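Local structure of hydrazine synthase subunit alpha (Candidatus Kuenenia stuttgartiensis, 5C2V) at residues F34-R39 with P378-H383; I53-R58 with F76-D81; G553-G558 with R567-I572. The protein forms part of the hydrazine synthase complex, catalyses the condensation of hydroxylamine with ammonia to hydrazine, and carries two c-type hemes. All blocks are in the same frame, centred on the assembly; numbering follows the deposited sequence.

Interaction 1 (F34-R39 with P378-H383); sequences FTQSPR and PNWNDH. With CA (calcium ion), chain B.
Q36 and D382 each hold CG anti to the carbonyl carbon (chi1 -68° and -52°). They form an antiparallel non-hydrogen-bonded pair, so their side chains share a sheet face; with CG placed alike, they lie side by side and point the same way. OD1 of D382 comes to 3.2 Å from CG of Q36 and takes a weak hydrogen bond from Q36 NE2 at 3.3 Å. OD2 of D382 binds the calcium ion at 2.4 Å, so one oxygen is held by the metal and the other weakly by Q36. The carbonyl O of W380 binds the same ion at 2.2 Å, and F358, D376 and D377 complete the site. The amide plane of Q36 is almost parallel to the W380 ring (5° apart). Its OE1 sits 4.0 Å above one face of that ring, toward the rim, and is hydrogen-bonded to R58. On the face of T35 and S37, CB of T35 lies over the H383 ring, 4.3 Å from its centre. S37 OG lies in the plane of that ring at its edge, and bonds to S57. T35-H383 and S37-N381 are antiparallel hydrogen-bonded pairs, with two backbone bonds each. NH1 of R39 gives a hydrogen bond to the carbonyl O of P378, 2.9 Å. Strand 381-387 thus joins strand 31-37, near the chain start, in one blade. This is the ring closure, often called Velcro, typical of a beta-propeller.

Interaction 2 (I53-R58 with F76-D81); sequences IPEGSR and FATAFD. With BET (trimethyl glycine), chain C.
The type II beta turn P54-S57 leads into strand 58-63 and packs on T78, A79 and F80 of strand 76-84, which belongs to the next propeller blade. G56, with a positive phi, takes the third place of the turn. Its N gives a hydrogen bond to T78 OG1 at 3.2 Å, fairly straight at 157°. The other branch of T78, CG2, lies 3.3 Å from the carbonyl O of P54. T78 sits at a classic beta bulge, where A77 and T78 both face V96. One backbone bond follows: A79 N to S57 O, 2.8 Å, with the donor 38° above the carbonyl plane. F80 carries the apolar part. Its CG stands between the backbone N and the carbonyl carbon (chi1 57°), and CD of P54 lies over the ring centre, 3.5 Å above the plane, as a CH-pi contact. I53 CG2 touches the rim at F80 CE1. At the other end of the turn is trimethyl glycine. R58 NH1 makes a weak but straight bond to its OXT at 3.3 Å, with OXT in the guanidinium plane; R58 NE bonds Q36. The carbonyl O of F76 is 3.3 Å from methyl C3, and G56 O is 3.6 Å from C2. The methyls of the quaternary ammonium lie close to carbonyl oxygens, F76 O directed at C3, and an arginine meets the carboxylate, consistent with a betaine pocket.

Interaction 3 (G553-G558 with R567-I572); sequences GRICSG and RAFKNI. With HEC (heme c), chain E.
S557, in the CXXCH heme-attachment motif C556-H560, rests against F569 further along the chain. The two segments are joined by van der Waals packing; no hydrogen bond links them. S557 OG, anti to the carbonyl carbon (chi1 -65°), is 3.2 Å from CD2 of the F569 ring, approaching obliquely. In the apolar contact, CD1 of I555 meets CE2 of the same ring at 3.8 Å, and the two side chains cross at a slant. A separate van der Waals contact puts CD1 of I572 4.0 Å from the carbonyl O of S557. Polar ties run outward. N571 and R567 are hydrogen-bonded to the hydrazine synthase beta subunit, whose Q224 also packs on I555 and F569. The contact thus lies where the heme-binding middle domain meets another subunit. The remaining links are to the heme. C559 makes its second thioether, Y564 is the axial ligand of the iron, and H560 binds zinc. Heme methyl CMB lies 3.3 Å above the guanidinium plane of R554, offset toward its rim. R554 NH1 is hydrogen-bonded to P269 O, and Y268 makes a cation-pi contact with R554. C556, whose side chain starts away from 567-572, closes the thioether from SG to heme CAB at 1.8 Å.

Interactions 1 and 2 are neighbours, with centres 10 Å apart, and interaction 2 is nested in the chain loop that interaction 1 closes. Two probable hydrogen bonds join them: S37 OG to S57 OG at 2.7 Å and Q36 OE1 to R58 NE at 2.8 Å. Together they border the trimethyl glycine pocket, since the side chain of W380 also comes within about 4 Å of that ligand. The calcium ion is about 10 Å from the side chain of R58. Interaction 3 lies at the pentacoordinated middle-domain heme, on the opposite side of the chain's centre. Its nearest atoms are about 31 Å from interaction 1 and about 25 Å from interaction 2, so neither touches it.

Interaction 1 (F34-R39 with P378-H383)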
loop_
_atom_site.group_PDB
_atom_site.type_symbol
_atom_site.label_atom_id
_atom_site.label_comp_id
_atom_site.label_asym_id
_atom_site.label_seq_id
_atom_site.Cartn_x
_atom_site.Cartn_y
_atom_site.Cartn_z
ATOM N N PHE D 34 31.075 -8.467 24.034
ATOM C CA PHE D 34 30.238 -7.490 23.339
ATOM C C PHE D 34 31.017 -6.294 22.800
ATOM O O PHE D 34 32.150 -6.033 23.203
ATOM C CB PHE D 34 29.101 -7.006 24.249
ATOM C CG PHE D 34 29.562 -6.303 25.494
ATOM C CD1 PHE D 34 29.712 -4.926 25.515
ATOM C CD2 PHE D 34 29.819 -7.017 26.653
ATOM C CE1 PHE D 34 30.125 -4.276 26.663
ATOM C CE2 PHE D 34 30.235 -6.372 27.804
ATOM C CZ PHE D 34 30.388 -5.000 27.808
ATOM N N THR D 35 30.386 -5.580 21.873
ATOM C CA THR D 35 30.994 -4.436 21.209
ATOM C C THR D 35 30.591 -3.118 21.862
ATOM O O THR D 35 29.413 -2.882 22.147
ATOM C CB THR D 35 30.607 -4.387 19.715
ATOM O OG1 THR D 35 30.931 -5.637 19.091
ATOM C CG2 THR D 35 31.342 -3.262 19.001
ATOM N N GLN D 36 31.584 -2.267 22.097
ATOM C CA GLN D 36 31.355 -0.912 22.578
ATOM C C GLN D 36 31.730 0.094 21.498
ATOM O O GLN D 36 32.856 0.085 20.994
ATOM C CB GLN D 36 32.158 -0.641 23.851
ATOM C CG GLN D 36 31.691 -1.422 25.064
ATOM C CD GLN D 36 32.487 -1.083 26.309
ATOM O OE1 GLN D 36 33.664 -0.733 26.231
ATOM N NE2 GLN D 36 31.843 -1.179 27.467
ATOM N N SER D 37 30.784 0.960 21.148
ATOM C CA SER D 37 31.011 1.969 20.121
ATOM C C SER D 37 30.861 3.370 20.700
ATOM O O SER D 37 30.057 3.581 21.600
ATOM C CB SER D 37 30.041 1.772 18.953
ATOM O OG SER D 37 30.272 0.536 18.300
ATOM N N PRO D 38 31.645 4.333 20.195
ATOM C CA PRO D 38 31.481 5.718 20.651
ATOM C C PRO D 38 30.081 6.215 20.316
ATOM O O PRO D 38 29.538 5.780 19.300
ATOM C CB PRO D 38 32.544 6.485 19.856
ATOM C CG PRO D 38 33.513 5.442 19.389
ATOM C CD PRO D 38 32.702 4.205 19.179
ATOM N N ARG D 39 29.499 7.107 21.113
ATOM C CA ARG D 39 28.168 7.566 20.755
ATOM C C ARG D 39 28.350 8.783 19.871
ATOM O O ARG D 39 28.587 9.895 20.344
ATOM C CB ARG D 39 27.347 7.910 22.000
ATOM C CG ARG D 39 27.458 6.898 23.129
ATOM C CD ARG D 39 26.939 7.475 24.438
ATOM N NE ARG D 39 25.613 8.069 24.291
ATOM C CZ ARG D 39 24.950 8.669 25.274
ATOM N NH1 ARG D 39 25.490 8.762 26.482
ATOM N NH2 ARG D 39 23.747 9.179 25.049
ATOM N N PRO D 378 27.722 4.688 30.476
ATOM C CA PRO D 378 27.188 5.942 29.931
ATOM C C PRO D 378 28.035 6.520 28.795
ATOM O O PRO D 378 27.542 7.351 28.033
ATOM C CB PRO D 378 27.197 6.877 31.142
ATOM C CG PRO D 378 27.097 5.967 32.318
ATOM C CD PRO D 378 27.889 4.750 31.938
ATOM N N ASN D 379 29.288 6.086 28.687
ATOM C CA ASN D 379 30.194 6.615 27.672
ATOM C C ASN D 379 30.258 5.772 26.400
ATOM O O ASN D 379 30.959 6.129 25.452
ATOM C CB ASN D 379 31.603 6.763 28.250
ATOM C CG ASN D 379 31.666 7.764 29.387
ATOM O OD1 ASN D 379 30.671 8.009 30.070
ATOM N ND2 ASN D 379 32.838 8.350 29.594
ATOM N N TRP D 380 29.533 4.659 26.376
ATOM C CA TRP D 380 29.583 3.753 25.232
ATOM C C TRP D 380 28.215 3.216 24.821
ATOM O O TRP D 380 27.365 2.922 25.661
ATOM C CB TRP D 380 30.507 2.565 25.528
ATOM C CG TRP D 380 31.940 2.926 25.781
ATOM C CD1 TRP D 380 32.513 3.212 26.986
ATOM C CD2 TRP D 380 32.989 3.017 24.808
ATOM N NE1 TRP D 380 33.849 3.484 26.824
ATOM C CE2 TRP D 380 34.167 3.371 25.496
ATOM C CE3 TRP D 380 33.045 2.838 23.422
ATOM C CZ2 TRP D 380 35.386 3.551 24.845
ATOM C CZ3 TRP D 380 34.257 3.016 22.778
ATOM C CH2 TRP D 380 35.411 3.369 23.490
ATOM N N ASN D 381 28.012 3.068 23.520
ATOM C CA ASN D 381 26.904 2.261 23.048
ATOM C C ASN D 381 27.326 0.812 23.184
ATOM O O ASN D 381 28.294 0.371 22.559
ATOM C CB ASN D 381 26.540 2.590 21.601
ATOM C CG ASN D 381 25.568 3.747 21.491
ATOM O OD1 ASN D 381 24.781 4.000 22.404
ATOM N ND2 ASN D 381 25.613 4.454 20.367
ATOM N N ASP D 382 26.599 0.076 24.014
ATOM C CA ASP D 382 26.955 -1.295 24.327
ATOM C C ASP D 382 26.009 -2.227 23.592
ATOM O O ASP D 382 24.834 -2.335 23.944
ATOM C CB ASP D 382 26.899 -1.526 25.841
ATOM C CG ASP D 382 27.705 -0.492 26.617
ATOM O OD1 ASP D 382 28.906 -0.331 26.318
ATOM O OD2 ASP D 382 27.139 0.173 27.515
ATOM N N HIS D 383 26.521 -2.901 22.566
ATOM C CA HIS D 383 25.666 -3.726 21.725
ATOM C C HIS D 383 26.385 -4.968 21.216
ATOM O O HIS D 383 27.547 -5.202 21.545
ATOM C CB HIS D 383 25.126 -2.907 20.547
ATOM C CG HIS D 383 26.158 -2.561 19.520
ATOM N ND1 HIS D 383 27.256 -1.775 19.798
ATOM C CD2 HIS D 383 26.251 -2.883 18.208
ATOM C CE1 HIS D 383 27.983 -1.635 18.705
ATOM N NE2 HIS D 383 27.395 -2.298 17.726
HETATM CA CA CA B . 25.964 2.297 27.252
#

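Interaction 2 (I53-R58 with F76-D81)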
loop_
_atom_site.group_PDB
_atom_site.type_symbol
_atom_site.label_atom_id
_atom_site.label_comp_id
_atom_site.label_asym_id
_atom_site.label_seq_id
_atom_site.Cartn_x
_atom_site.Cartn_y
_atom_site.Cartn_z
ATOM N N ILE D 53 30.688 0.487 9.907
ATOM C CA ILE D 53 32.062 0.438 10.371
ATOM C C ILE D 53 32.177 1.409 11.528
ATOM O O ILE D 53 32.601 2.550 11.350
ATOM C CB ILE D 53 33.074 0.797 9.263
ATOM C CG1 ILE D 53 32.757 0.039 7.971
ATOM C CG2 ILE D 53 34.495 0.495 9.719
ATOM C CD1 ILE D 53 33.715 0.332 6.838
ATOM N N PRO D 54 31.793 0.952 12.724
ATOM C CA PRO D 54 31.726 1.812 13.906
ATOM C C PRO D 54 33.121 2.241 14.335
ATOM O O PRO D 54 33.689 1.674 15.262
ATOM C CB PRO D 54 31.060 0.918 14.954
ATOM C CG PRO D 54 31.380 -0.469 14.522
ATOM C CD PRO D 54 31.385 -0.431 13.023
ATOM N N GLU D 55 33.667 3.224 13.627
ATOM C CA GLU D 55 35.023 3.706 13.859
ATOM C C GLU D 55 35.265 4.077 15.319
ATOM O O GLU D 55 34.490 4.824 15.918
ATOM C CB GLU D 55 35.310 4.909 12.958
ATOM C CG GLU D 55 36.659 5.563 13.190
ATOM C CD GLU D 55 36.947 6.666 12.191
ATOM O OE1 GLU D 55 36.527 6.535 11.022
ATOM O OE2 GLU D 55 37.587 7.667 12.577
ATOM N N GLY D 56 36.343 3.541 15.884
ATOM C CA GLY D 56 36.698 3.801 17.266
ATOM C C GLY D 56 36.009 2.874 18.250
ATOM O O GLY D 56 35.873 3.202 19.428
ATOM N N SER D 57 35.580 1.711 17.769
ATOM C CA SER D 57 34.871 0.752 18.612
ATOM C C SER D 57 35.764 -0.400 19.046
ATOM O O SER D 57 36.656 -0.822 18.310
ATOM C CB SER D 57 33.645 0.201 17.890
ATOM O OG SER D 57 32.795 1.255 17.483
ATOM N N ARG D 58 35.515 -0.907 20.248
ATOM C CA ARG D 58 36.325 -1.987 20.794
ATOM C C ARG D 58 35.473 -3.192 21.182
ATOM O O ARG D 58 34.313 -3.047 21.563
ATOM C CB ARG D 58 37.116 -1.492 22.006
ATOM C CG ARG D 58 36.243 -1.077 23.179
ATOM C CD ARG D 58 37.040 -0.326 24.228
ATOM N NE ARG D 58 36.290 -0.168 25.469
ATOM C CZ ARG D 58 36.705 0.551 26.507
ATOM N NH1 ARG D 58 37.867 1.187 26.451
ATOM N NH2 ARG D 58 35.958 0.637 27.599
ATOM N N PHE D 76 43.462 -2.889 17.669
ATOM C CA PHE D 76 42.611 -2.465 16.560
ATOM C C PHE D 76 41.995 -1.089 16.794
ATOM O O PHE D 76 41.480 -0.806 17.875
ATOM C CB PHE D 76 41.496 -3.485 16.319
ATOM C CG PHE D 76 41.980 -4.800 15.780
ATOM C CD1 PHE D 76 42.116 -4.994 14.416
ATOM C CD2 PHE D 76 42.291 -5.843 16.635
ATOM C CE1 PHE D 76 42.559 -6.203 13.914
ATOM C CE2 PHE D 76 42.734 -7.055 16.140
ATOM C CZ PHE D 76 42.868 -7.235 14.777
ATOM N N ALA D 77 42.042 -0.242 15.771
ATOM C CA ALA D 77 41.393 1.061 15.830
ATOM C C ALA D 77 39.878 0.885 15.836
ATOM O O ALA D 77 39.163 1.568 16.569
ATOM C CB ALA D 77 41.827 1.931 14.661
ATOM N N THR D 78 39.402 -0.043 15.012
ATOM C CA THR D 78 37.982 -0.357 14.930
ATOM C C THR D 78 37.772 -1.865 14.981
ATOM O O THR D 78 38.352 -2.601 14.187
ATOM C CB THR D 78 37.352 0.198 13.639
ATOM O OG1 THR D 78 37.524 1.619 13.591
ATOM C CG2 THR D 78 35.869 -0.137 13.580
ATOM N N ALA D 79 36.954 -2.325 15.922
ATOM C CA ALA D 79 36.659 -3.750 16.035
ATOM C C ALA D 79 35.214 -3.992 16.459
ATOM O O ALA D 79 34.706 -3.334 17.367
ATOM C CB ALA D 79 37.608 -4.405 17.009
ATOM N N PHE D 80 34.564 -4.952 15.806
ATOM C CA PHE D 80 33.151 -5.226 16.050
ATOM C C PHE D 80 32.724 -6.585 15.492
ATOM O O PHE D 80 33.549 -7.341 14.978
ATOM C CB PHE D 80 32.283 -4.114 15.449
ATOM C CG PHE D 80 32.488 -3.909 13.972
ATOM C CD1 PHE D 80 33.569 -3.180 13.500
ATOM C CD2 PHE D 80 31.592 -4.434 13.057
ATOM C CE1 PHE D 80 33.757 -2.989 12.144
ATOM C CE2 PHE D 80 31.775 -4.245 11.699
ATOM C CZ PHE D 80 32.858 -3.522 11.242
ATOM N N ASP D 81 31.429 -6.877 15.605
ATOM C CA ASP D 81 30.833 -8.132 15.136
ATOM C C ASP D 81 31.473 -9.390 15.728
ATOM O O ASP D 81 32.104 -10.160 15.007
ATOM C CB ASP D 81 30.895 -8.209 13.607
ATOM C CG ASP D 81 29.852 -7.341 12.937
ATOM O OD1 ASP D 81 28.812 -7.064 13.572
ATOM O OD2 ASP D 81 30.069 -6.937 11.776
HETATM N N BET C . 40.609 2.025 20.910
HETATM C CA BET C . 41.219 2.539 22.208
HETATM C C BET C . 40.118 2.463 23.396
HETATM O O BET C . 39.708 3.588 23.775
HETATM O OXT BET C . 39.831 1.304 23.775
HETATM C C1 BET C . 41.332 2.634 19.724
HETATM C C2 BET C . 39.129 2.398 20.803
HETATM C C3 BET C . 40.793 0.522 20.801
#

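Interaction 3 (G553-G558 with R567-I572)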
loop_
_atom_site.group_PDB
_atom_site.type_symbol
_atom_site.label_atom_id
_atom_site.label_comp_id
_atom_site.label_asym_id
_atom_site.label_seq_id
_atom_site.Cartn_x
_atom_site.Cartn_y
_atom_site.Cartn_z
ATOM N N GLY D 553 22.039 -26.568 -11.105
ATOM C CA GLY D 553 20.809 -26.312 -11.820
ATOM C C GLY D 553 19.671 -26.206 -10.834
ATOM O O GLY D 553 19.716 -26.809 -9.762
ATOM N N ARG D 554 18.636 -25.454 -11.194
ATOM C CA ARG D 554 17.579 -25.183 -10.222
ATOM C C ARG D 554 16.178 -25.354 -10.786
ATOM O O ARG D 554 15.881 -24.913 -11.893
ATOM C CB ARG D 554 17.728 -23.773 -9.642
ATOM C CG ARG D 554 16.663 -23.450 -8.604
ATOM C CD ARG D 554 17.140 -22.490 -7.532
ATOM N NE ARG D 554 16.205 -22.481 -6.410
ATOM C CZ ARG D 554 16.238 -21.613 -5.405
ATOM N NH1 ARG D 554 17.159 -20.662 -5.373
ATOM N NH2 ARG D 554 15.341 -21.697 -4.431
ATOM N N ILE D 555 15.314 -25.980 -9.996
ATOM C CA ILE D 555 13.958 -26.284 -10.418
ATOM C C ILE D 555 12.944 -25.400 -9.702
ATOM O O ILE D 555 13.171 -24.958 -8.574
ATOM C CB ILE D 555 13.611 -27.762 -10.154
ATOM C CG1 ILE D 555 13.468 -28.017 -8.652
ATOM C CG2 ILE D 555 14.676 -28.674 -10.737
ATOM C CD1 ILE D 555 12.900 -29.366 -8.318
ATOM N N CYS D 556 11.835 -25.119 -10.377
ATOM C CA CYS D 556 10.706 -24.463 -9.726
ATOM C C CYS D 556 9.401 -24.965 -10.330
ATOM O O CYS D 556 9.316 -25.187 -11.538
ATOM C CB CYS D 556 10.811 -22.942 -9.845
ATOM S SG CYS D 556 11.055 -22.340 -11.527
ATOM N N SER D 557 8.391 -25.151 -9.485
ATOM C CA SER D 557 7.099 -25.663 -9.933
ATOM C C SER D 557 6.442 -24.734 -10.940
ATOM O O SER D 557 5.898 -25.176 -11.952
ATOM C CB SER D 557 6.151 -25.863 -8.748
ATOM O OG SER D 557 6.622 -26.863 -7.865
ATOM N N GLY D 558 6.513 -23.438 -10.659
ATOM C CA GLY D 558 5.732 -22.463 -11.389
ATOM C C GLY D 558 6.328 -21.076 -11.342
ATOM O O GLY D 558 7.463 -20.889 -10.903
ATOM N N ARG D 567 4.354 -23.153 -0.197
ATOM C CA ARG D 567 3.566 -24.260 -0.720
ATOM C C ARG D 567 4.430 -25.445 -1.120
ATOM O O ARG D 567 5.591 -25.286 -1.499
ATOM C CB ARG D 567 2.725 -23.799 -1.916
ATOM C CG ARG D 567 1.540 -22.922 -1.535
ATOM C CD ARG D 567 0.661 -22.596 -2.735
ATOM N NE ARG D 567 0.138 -23.793 -3.390
ATOM C CZ ARG D 567 -0.896 -24.502 -2.946
ATOM N NH1 ARG D 567 -1.523 -24.143 -1.833
ATOM N NH2 ARG D 567 -1.302 -25.574 -3.612
ATOM N N ALA D 568 3.853 -26.637 -1.026
ATOM C CA ALA D 568 4.545 -27.848 -1.430
ATOM C C ALA D 568 4.599 -27.942 -2.947
ATOM O O ALA D 568 3.704 -27.455 -3.640
ATOM C CB ALA D 568 3.864 -29.074 -0.841
ATOM N N PHE D 569 5.659 -28.560 -3.454
ATOM C CA PHE D 569 5.817 -28.775 -4.887
ATOM C C PHE D 569 4.623 -29.526 -5.464
ATOM O O PHE D 569 4.215 -30.560 -4.932
ATOM C CB PHE D 569 7.106 -29.548 -5.171
ATOM C CG PHE D 569 8.337 -28.689 -5.206
ATOM C CD1 PHE D 569 8.861 -28.153 -4.041
ATOM C CD2 PHE D 569 8.980 -28.429 -6.406
ATOM C CE1 PHE D 569 9.998 -27.367 -4.074
ATOM C CE2 PHE D 569 10.115 -27.643 -6.445
ATOM C CZ PHE D 569 10.626 -27.112 -5.278
ATOM N N LYS D 570 4.057 -28.999 -6.543
ATOM C CA LYS D 570 2.973 -29.683 -7.230
ATOM C C LYS D 570 3.551 -30.808 -8.074
ATOM O O LYS D 570 4.604 -30.647 -8.694
ATOM C CB LYS D 570 2.172 -28.710 -8.102
ATOM C CG LYS D 570 1.040 -29.364 -8.880
ATOM C CD LYS D 570 -0.185 -28.463 -8.952
ATOM C CE LYS D 570 0.013 -27.321 -9.932
ATOM N NZ LYS D 570 0.064 -27.800 -11.341
ATOM N N ASN D 571 2.867 -31.946 -8.106
ATOM C CA ASN D 571 3.357 -33.064 -8.889
ATOM C C ASN D 571 3.042 -32.796 -10.349
ATOM O O ASN D 571 1.879 -32.719 -10.747
ATOM C CB ASN D 571 2.726 -34.377 -8.421
ATOM C CG ASN D 571 3.496 -35.597 -8.887
ATOM O OD1 ASN D 571 4.642 -35.493 -9.325
ATOM N ND2 ASN D 571 2.870 -36.764 -8.789
ATOM N N ILE D 572 4.095 -32.662 -11.146
ATOM C CA ILE D 572 3.966 -32.249 -12.535
ATOM C C ILE D 572 4.902 -33.061 -13.412
ATOM O O ILE D 572 6.099 -33.151 -13.143
ATOM C CB ILE D 572 4.283 -30.744 -12.722
ATOM C CG1 ILE D 572 3.336 -29.875 -11.891
ATOM C CG2 ILE D 572 4.200 -30.356 -14.189
ATOM C CD1 ILE D 572 3.565 -28.390 -12.064
HETATM FE FE HEC E . 10.394 -16.495 -9.133
HETATM C CHA HEC E . 10.143 -13.910 -6.858
HETATM C CHB HEC E . 12.996 -17.809 -7.328
HETATM C CHC HEC E . 10.927 -18.856 -11.596
HETATM C CHD HEC E . 7.944 -15.070 -11.064
HETATM N NA HEC E . 11.379 -15.962 -7.415
HETATM C C1A HEC E . 11.121 -14.852 -6.635
HETATM C C2A HEC E . 12.058 -14.848 -5.534
HETATM C C3A HEC E . 12.848 -15.918 -5.660
HETATM C C4A HEC E . 12.438 -16.644 -6.847
HETATM C CMA HEC E . 13.998 -16.321 -4.711
HETATM C CAA HEC E . 12.124 -13.780 -4.420
HETATM C CBA HEC E . 11.406 -14.281 -3.171
HETATM C CGA HEC E . 9.922 -14.394 -3.414
HETATM O O1A HEC E . 9.338 -15.460 -3.090
HETATM O O2A HEC E . 9.319 -13.421 -3.934
HETATM N NB HEC E . 11.814 -17.978 -9.481
HETATM C C1B HEC E . 12.599 -18.486 -8.461
HETATM C C2B HEC E . 12.922 -19.859 -8.792
HETATM C C3B HEC E . 12.362 -20.152 -9.967
HETATM C C4B HEC E . 11.648 -18.975 -10.427
HETATM C CMB HEC E . 13.780 -20.817 -7.938
HETATM C CAB HEC E . 12.457 -21.518 -10.685
HETATM C CBB HEC E . 13.261 -21.365 -11.996
HETATM N NC HEC E . 9.548 -16.925 -10.968
HETATM C C1C HEC E . 9.992 -17.880 -11.864
HETATM C C2C HEC E . 9.226 -17.738 -13.086
HETATM C C3C HEC E . 8.487 -16.631 -12.976
HETATM C C4C HEC E . 8.620 -16.137 -11.618
HETATM C CMC HEC E . 9.489 -18.509 -14.398
HETATM C CAC HEC E . 7.555 -16.064 -14.069
HETATM C CBC HEC E . 8.089 -14.693 -14.539
HETATM N ND HEC E . 9.233 -14.756 -8.989
HETATM C C1D HEC E . 8.257 -14.393 -9.910
HETATM C C2D HEC E . 7.612 -13.179 -9.467
HETATM C C3D HEC E . 8.299 -12.820 -8.145
HETATM C C4D HEC E . 9.291 -13.849 -7.935
HETATM C CMD HEC E . 6.470 -12.421 -10.178
HETATM C CAD HEC E . 8.016 -11.611 -7.229
HETATM C CBD HEC E . 8.400 -10.336 -7.969
HETATM C CGD HEC E . 8.100 -9.143 -7.106
HETATM O O1D HEC E . 8.170 -8.005 -7.633
HETATM O O2D HEC E . 7.784 -9.328 -5.901
#